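Local coordinates for putative metal binding protein (Coccidioides immitis, PDB 3CVG), which is of undetermined function but has a periplasmic-binding-protein fold and probably binds a small ligand or metal ion, at residues A[7-11]-A[35-40]; A[41-46]-A[253-257]. All blocks are in the same frame, centred on the assembly; numbering follows the deposited sequence.

Interaction 1: residues A[7-11]-A[35-40]; sequences DVYDG and VKELAD
Val8 and Tyr9 are in extended strand conformation (phi/psi -123/140° and -111/142°), and 35-40 are regular helix. The axes of strand and helix approach to 8.9 Å at 33° between N-to-C directions, with Tyr9 CA 6.5 Å from Lys36 CA and Gly11 CA 3.8 Å from Asp40 CA. Tyr9 (chi1 m, chi2 89°) points its CA-to-CB bond toward the helix and lays its ring against it. Val35, from the first turn, brings CG1 to 4.2 Å from Tyr9 CE1. At Lys36 the backbone itself meets the ring face: CA lies 3.8 Å from the Tyr9 ring centroid, 16° off the normal, a CH-pi contact. Lys36 CG comes within 3.3 Å of Tyr9 CE2, and the all-t chain then leads its end away. The strand hydrogen-bonds antiparallel to strand 55-60 through Trp58 and Val56, so this is the alpha/beta layering of a periplasmic-binding-protein lobe, a helix laid beside a strand at the sheet's margin. Ala39 points CB toward the strand, 4.1 Å from Tyr9 CB. Asp40 (chi1 m) puts OD1 3.5 Å from Tyr9 CB, where it also accepts a weak hydrogen bond from Gly11 N (2.9 Å, 125°) and one donated by water 1 (3.0 Å), which in turn accepts from Asp10 N at 2.8 Å. Gly11 has phi 87°, where a CB would jam against the carbonyl oxygen of Asp10.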
# COMPACT_ATOMS: atom_id res chain seq x y z
N ASP A 7 10.24 14.44 6.44
CA ASP A 7 10.28 14.39 7.90
C ASP A 7 11.50 13.59 8.33
O ASP A 7 11.86 12.60 7.69
CB ASP A 7 9.00 13.75 8.43
CG ASP A 7 8.70 14.14 9.86
OD1 ASP A 7 8.81 15.35 10.18
OD2 ASP A 7 8.32 13.26 10.66
N VAL A 8 12.15 14.02 9.40
CA VAL A 8 13.33 13.33 9.92
C VAL A 8 13.07 12.95 11.37
O VAL A 8 12.50 13.74 12.13
CB VAL A 8 14.60 14.20 9.83
CG1 VAL A 8 15.79 13.43 10.37
CG2 VAL A 8 14.84 14.63 8.39
N TYR A 9 13.49 11.75 11.76
CA TYR A 9 13.27 11.28 13.11
C TYR A 9 14.56 11.17 13.91
O TYR A 9 15.60 10.77 13.38
CB TYR A 9 12.52 9.94 13.06
CG TYR A 9 11.30 9.99 12.15
CD1 TYR A 9 11.41 9.71 10.79
CD2 TYR A 9 10.06 10.39 12.65
CE1 TYR A 9 10.30 9.82 9.94
CE2 TYR A 9 8.95 10.50 11.81
CZ TYR A 9 9.08 10.22 10.46
OH TYR A 9 7.98 10.33 9.64
N ASP A 10 14.49 11.52 15.19
CA ASP A 10 15.67 11.50 16.06
C ASP A 10 15.67 10.41 17.13
O ASP A 10 16.61 10.32 17.92
CB ASP A 10 15.82 12.86 16.74
CG ASP A 10 17.27 13.25 16.96
OD1 ASP A 10 18.12 12.34 17.08
OD2 ASP A 10 17.55 14.47 17.02
N GLY A 11 14.63 9.58 17.16
CA GLY A 11 14.56 8.52 18.14
C GLY A 11 13.95 8.96 19.45
O GLY A 11 14.66 9.39 20.36
N VAL A 35 6.95 4.36 9.64
CA VAL A 35 8.36 4.71 9.43
C VAL A 35 8.92 5.46 10.64
O VAL A 35 10.11 5.36 10.93
CB VAL A 35 8.55 5.55 8.15
CG1 VAL A 35 10.00 6.04 8.05
CG2 VAL A 35 8.22 4.71 6.93
N LYS A 36 8.07 6.20 11.34
CA LYS A 36 8.49 6.93 12.53
C LYS A 36 8.84 5.95 13.64
O LYS A 36 9.93 6.00 14.21
CB LYS A 36 7.38 7.86 13.02
CG LYS A 36 7.75 8.67 14.26
CD LYS A 36 6.75 9.78 14.54
CE LYS A 36 7.20 10.66 15.70
NZ LYS A 36 6.23 11.76 15.97
N GLU A 37 7.90 5.05 13.93
CA GLU A 37 8.09 4.04 14.97
C GLU A 37 9.33 3.20 14.66
O GLU A 37 10.17 2.96 15.53
CB GLU A 37 6.87 3.11 15.05
CG GLU A 37 5.81 3.54 16.04
CD GLU A 37 6.34 3.61 17.46
OE1 GLU A 37 7.03 4.61 17.79
OE2 GLU A 37 6.09 2.67 18.24
N LEU A 38 9.44 2.74 13.42
CA LEU A 38 10.57 1.93 12.99
C LEU A 38 11.89 2.67 13.20
O LEU A 38 12.80 2.16 13.86
CB LEU A 38 10.42 1.56 11.51
CG LEU A 38 9.86 0.18 11.16
CD1 LEU A 38 8.73 -0.21 12.11
CD2 LEU A 38 9.38 0.20 9.72
N ALA A 39 12.00 3.87 12.64
CA ALA A 39 13.21 4.67 12.76
C ALA A 39 13.59 4.96 14.21
O ALA A 39 14.76 4.85 14.58
CB ALA A 39 13.04 5.97 11.99
N ASP A 40 12.61 5.33 15.02
CA ASP A 40 12.88 5.62 16.43
C ASP A 40 13.33 4.36 17.17
O ASP A 40 14.09 4.44 18.13
CB ASP A 40 11.64 6.20 17.12
CG ASP A 40 11.36 7.64 16.71
OD1 ASP A 40 12.28 8.29 16.17
OD2 ASP A 40 10.23 8.12 16.93
O HOH W 1 11.89 11.29 16.14

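Interaction 2: residues A[41-46]-A[253-257]; sequences AFIKSK and EFAKW
An aromatic cluster of Phe42, Phe254 and Trp257 fills the crossing of two helices in one lobe of the periplasmic-binding-protein fold, where Phe42 and Phe254 both also rest on Leu22 of strand 20-26. Segments 41-46 and 253-257 are helical throughout; their axes cross at 104° and approach to 10.9 Å, with the CA atoms of Phe42 and Phe254 7.0 Å apart. All three aromatic residues have chi1 t. Phe254 turns its edge to the face of Phe42, a T-shaped pair with centroids 5.3 Å apart and planes at 76°, and its CA sits over that ring, 4.0 Å from the centroid. Phe42 CB in turn lies 4.2 Å from the centroid of the Trp257 six-membered ring, 10° off its normal, while Phe42 CD1 is 3.8 Å from Trp257 CG. Ala41 CB reaches Trp257 CZ2 at 3.6 Å, and Phe42 CZ touches Glu253 CB at 3.7 Å. Lys46, chi1 and chi2 m, chi3 p, brings NZ to 3.1 Å from Glu253 OE1. The helices are thus held mainly by aromatic and apolar packing, and the hydrogen-bonded salt bridge of the partly exposed Lys46 and Glu253 adds a single charged link beside the buried phenylalanine rings.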
# COMPACT_ATOMS: atom_id res chain seq x y z
N ALA A 41 12.86 3.21 16.71
CA ALA A 41 13.21 1.93 17.33
C ALA A 41 14.60 1.47 16.90
O ALA A 41 15.32 0.83 17.67
CB ALA A 41 12.17 0.88 16.98
N PHE A 42 14.98 1.78 15.66
CA PHE A 42 16.29 1.40 15.15
C PHE A 42 17.34 2.30 15.80
O PHE A 42 18.34 1.81 16.33
CB PHE A 42 16.35 1.55 13.63
CG PHE A 42 17.70 1.23 13.04
CD1 PHE A 42 18.23 -0.06 13.15
CD2 PHE A 42 18.44 2.20 12.38
CE1 PHE A 42 19.47 -0.37 12.59
CE2 PHE A 42 19.68 1.90 11.82
CZ PHE A 42 20.19 0.61 11.93
N ILE A 43 17.13 3.61 15.73
CA ILE A 43 18.05 4.56 16.33
C ILE A 43 18.22 4.15 17.79
O ILE A 43 19.31 4.20 18.35
CB ILE A 43 17.50 6.00 16.31
CG1 ILE A 43 17.28 6.47 14.88
CG2 ILE A 43 18.47 6.93 17.02
CD1 ILE A 43 16.59 7.82 14.78
N LYS A 44 17.10 3.75 18.39
CA LYS A 44 17.08 3.33 19.78
C LYS A 44 18.06 2.20 20.04
O LYS A 44 18.95 2.33 20.87
CB LYS A 44 15.66 2.90 20.17
CG LYS A 44 15.38 2.86 21.66
CD LYS A 44 15.80 1.56 22.30
CE LYS A 44 15.33 1.50 23.75
NZ LYS A 44 15.53 0.15 24.37
N SER A 45 17.91 1.09 19.31
CA SER A 45 18.78 -0.07 19.49
C SER A 45 20.26 0.10 19.12
O SER A 45 21.11 -0.63 19.63
CB SER A 45 18.22 -1.28 18.73
OG SER A 45 17.06 -1.77 19.38
N LYS A 46 20.57 1.05 18.24
CA LYS A 46 21.95 1.27 17.85
C LYS A 46 22.68 2.15 18.86
O LYS A 46 23.87 1.99 19.09
CB LYS A 46 22.02 1.89 16.45
CG LYS A 46 21.71 0.92 15.31
CD LYS A 46 22.95 0.21 14.79
CE LYS A 46 23.57 -0.73 15.81
NZ LYS A 46 24.82 -1.37 15.30
N GLU A 253 22.49 -2.62 8.27
CA GLU A 253 22.09 -2.78 9.66
C GLU A 253 20.58 -2.68 9.78
O GLU A 253 19.93 -3.51 10.42
CB GLU A 253 22.74 -1.70 10.53
CG GLU A 253 24.22 -1.88 10.74
CD GLU A 253 24.54 -3.05 11.65
OE1 GLU A 253 24.12 -3.02 12.83
OE2 GLU A 253 25.20 -3.99 11.18
N PHE A 254 20.01 -1.64 9.17
CA PHE A 254 18.58 -1.44 9.22
C PHE A 254 17.86 -2.63 8.59
O PHE A 254 16.91 -3.16 9.16
CB PHE A 254 18.18 -0.16 8.47
CG PHE A 254 16.70 0.13 8.53
CD1 PHE A 254 16.08 0.35 9.76
CD2 PHE A 254 15.93 0.15 7.38
CE1 PHE A 254 14.71 0.59 9.83
CE2 PHE A 254 14.56 0.38 7.45
CZ PHE A 254 13.95 0.61 8.68
N ALA A 255 18.34 -3.06 7.42
CA ALA A 255 17.73 -4.19 6.74
C ALA A 255 17.64 -5.40 7.67
O ALA A 255 16.56 -5.97 7.86
CB ALA A 255 18.53 -4.54 5.49
N LYS A 256 18.78 -5.79 8.25
CA LYS A 256 18.85 -6.92 9.16
C LYS A 256 17.93 -6.76 10.36
O LYS A 256 17.21 -7.68 10.75
CB LYS A 256 20.29 -7.10 9.67
CG LYS A 256 21.12 -8.12 8.90
CD LYS A 256 20.60 -9.53 9.16
CE LYS A 256 21.58 -10.59 8.67
NZ LYS A 256 21.14 -11.96 9.09
N TRP A 257 17.97 -5.58 10.96
CA TRP A 257 17.14 -5.28 12.13
C TRP A 257 15.64 -5.37 11.80
O TRP A 257 14.86 -5.97 12.54
CB TRP A 257 17.45 -3.87 12.63
CG TRP A 257 16.57 -3.44 13.76
CD1 TRP A 257 16.75 -3.71 15.09
CD2 TRP A 257 15.35 -2.71 13.66
NE1 TRP A 257 15.71 -3.19 15.82
CE2 TRP A 257 14.83 -2.57 14.97
CE3 TRP A 257 14.63 -2.16 12.59
CZ2 TRP A 257 13.63 -1.91 15.24
CZ3 TRP A 257 13.43 -1.50 12.85
CH2 TRP A 257 12.95 -1.38 14.17

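In the fold
Helix 34-47 is shared: its first half meets the 7-11 segment in interaction 1, and the following residues cross helix 248-259 in interaction 2. The two contacts have centres 11 Å apart and touch directly. Ile43 CD1 packs 3.4 Å from Tyr9 O and 3.6 Å from Gly11 N, while Trp257 CH2 lies 3.6 Å from Leu38 O, so side chains of interaction 2 meet backbone atoms of interaction 1. Together they join the N-terminal strand, helix 34-47 and the late helix 248-259, which is more than 200 residues further along the chain. The side chain of Val35 is about 14 Å from the bound calcium ion, too far to coordinate it.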